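Local structure of 6-aminohexanoate-dimer hydrolase (Bacillus anthracis, 4GB7) at residues 328-331 with 332-335. The protein probably hydrolyses the amide bond of the 6-aminohexanoate dimer, a nylon by-product, as a member of the beta-lactamase family. Residues are numbered along the deposited sequence; the frame is centred on the assembly and turned at random.
Sequences ILPS and SITE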
loop_
_atom_site.group_PDB
_atom_site.type_symbol
_atom_site.label_atom_id
_atom_site.label_comp_id
_atom_site.label_asym_id
_atom_site.label_seq_id
_atom_site.Cartn_x
_atom_site.Cartn_y
_atom_site.Cartn_z
ATOM N N ILE A 328 7.050 8.722 -16.791
ATOM C CA ILE A 328 5.765 8.813 -16.117
ATOM C C ILE A 328 5.914 9.332 -14.695
ATOM O O ILE A 328 5.114 10.194 -14.247
ATOM C CB ILE A 328 5.029 7.461 -16.102
ATOM C CG1 ILE A 328 4.930 6.901 -17.514
ATOM C CG2 ILE A 328 3.645 7.623 -15.476
ATOM C CD1 ILE A 328 4.287 7.765 -18.537
ATOM N N LEU A 329 6.907 8.795 -13.993
ATOM C CA LEU A 329 7.212 9.187 -12.646
ATOM C C LEU A 329 8.706 9.457 -12.530
ATOM O O LEU A 329 9.488 8.956 -13.285
ATOM C CB LEU A 329 6.804 8.050 -11.691
ATOM C CG LEU A 329 5.294 7.866 -11.464
ATOM C CD1 LEU A 329 5.080 6.648 -10.589
ATOM C CD2 LEU A 329 4.636 9.098 -10.886
ATOM N N PRO A 330 9.102 10.312 -11.572
ATOM C CA PRO A 330 10.499 10.626 -11.412
ATOM C C PRO A 330 11.380 9.382 -11.233
ATOM O O PRO A 330 11.063 8.472 -10.429
ATOM C CB PRO A 330 10.522 11.513 -10.159
ATOM C CG PRO A 330 9.147 12.061 -10.065
ATOM C CD PRO A 330 8.248 11.020 -10.613
ATOM N N SER A 331 12.501 9.367 -11.964
ATOM C CA SER A 331 13.475 8.300 -11.804
ATOM C C SER A 331 14.087 8.340 -10.384
ATOM O O SER A 331 14.608 7.357 -9.897
ATOM C CB SER A 331 14.561 8.397 -12.877
ATOM O OG SER A 331 15.260 9.625 -12.728
ATOM N N SER A 332 14.040 9.478 -9.724
ATOM C CA SER A 332 14.567 9.579 -8.356
ATOM C C SER A 332 13.901 8.630 -7.347
ATOM O O SER A 332 14.528 8.289 -6.341
ATOM C CB SER A 332 14.442 11.010 -7.830
ATOM O OG SER A 332 13.084 11.352 -7.589
ATOM N N ILE A 333 12.640 8.221 -7.595
ATOM C CA ILE A 333 11.906 7.438 -6.618
ATOM C C ILE A 333 12.679 6.187 -6.348
ATOM O O ILE A 333 13.050 5.890 -5.214
ATOM C CB ILE A 333 10.443 7.090 -7.031
ATOM C CG1 ILE A 333 9.610 8.359 -7.140
ATOM C CG2 ILE A 333 9.781 6.158 -5.990
ATOM C CD1 ILE A 333 8.287 8.236 -7.859
ATOM N N THR A 334 12.959 5.452 -7.401
ATOM C CA THR A 334 13.665 4.189 -7.228
ATOM C C THR A 334 15.164 4.407 -6.939
ATOM O O THR A 334 15.747 3.663 -6.135
ATOM C CB THR A 334 13.476 3.292 -8.468
ATOM O OG1 THR A 334 13.993 3.967 -9.617
ATOM C CG2 THR A 334 12.016 3.038 -8.683
ATOM N N GLU A 335 15.777 5.436 -7.543
ATOM C CA GLU A 335 17.185 5.718 -7.342
ATOM C C GLU A 335 17.438 5.953 -5.851
ATOM O O GLU A 335 18.359 5.402 -5.255
ATOM C CB GLU A 335 17.633 6.982 -8.119
ATOM C CG GLU A 335 19.143 7.199 -8.055
ATOM C CD GLU A 335 19.658 8.400 -8.842
ATOM O OE1 GLU A 335 18.927 9.398 -8.993
ATOM O OE2 GLU A 335 20.827 8.346 -9.276
HETATM O O HOH W 1 11.725 5.803 -10.072
#
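Pro-330 and Ile-333 meet twice where a loop winds into a helix, once through backbone atoms and once through side chains. The amide N of Ile-333 donates to O of Pro-330 at 3.3 Å, nearly straight at the hydrogen (166°) but arriving well above the carbonyl plane, as fits an i to i+3 turn of the 3-10 kind. That oxygen takes a second bond from a water, 2.8 Å from O of Pro-330; the same water accepts from N of Thr-334, 3.0 Å away. O of Pro-330 and N of Thr-334 lie 4.7 Å apart, too far for a direct i to i+4 bond, and the water takes its place in this first turn. At the next carbonyl, O of Ser-331 accepts from N of Glu-335 at 3.3 Å, this time in the carbonyl plane, an i to i+4 bond of the kind that runs through helix 332-338, which follows strand 326-327 in the beta-lactamase-type fold. The apolar contacts run through CD1 of Ile-333. CG1 stands anti to the carbonyl carbon (chi1 -65°), and the extended branch carries CD1 back to within 3.9 Å of CD of Pro-330 and 4.1 Å of CB of Leu-329. Leu-329 also packs on Phe-313 and Leu-316 of helix 307-318. Among the polar side chains, OG of Ser-332 passes 3.6 Å from CB of Pro-330 and hydrogen-bonds Glu-155, while OG1 of Thr-334 bonds Asn-320.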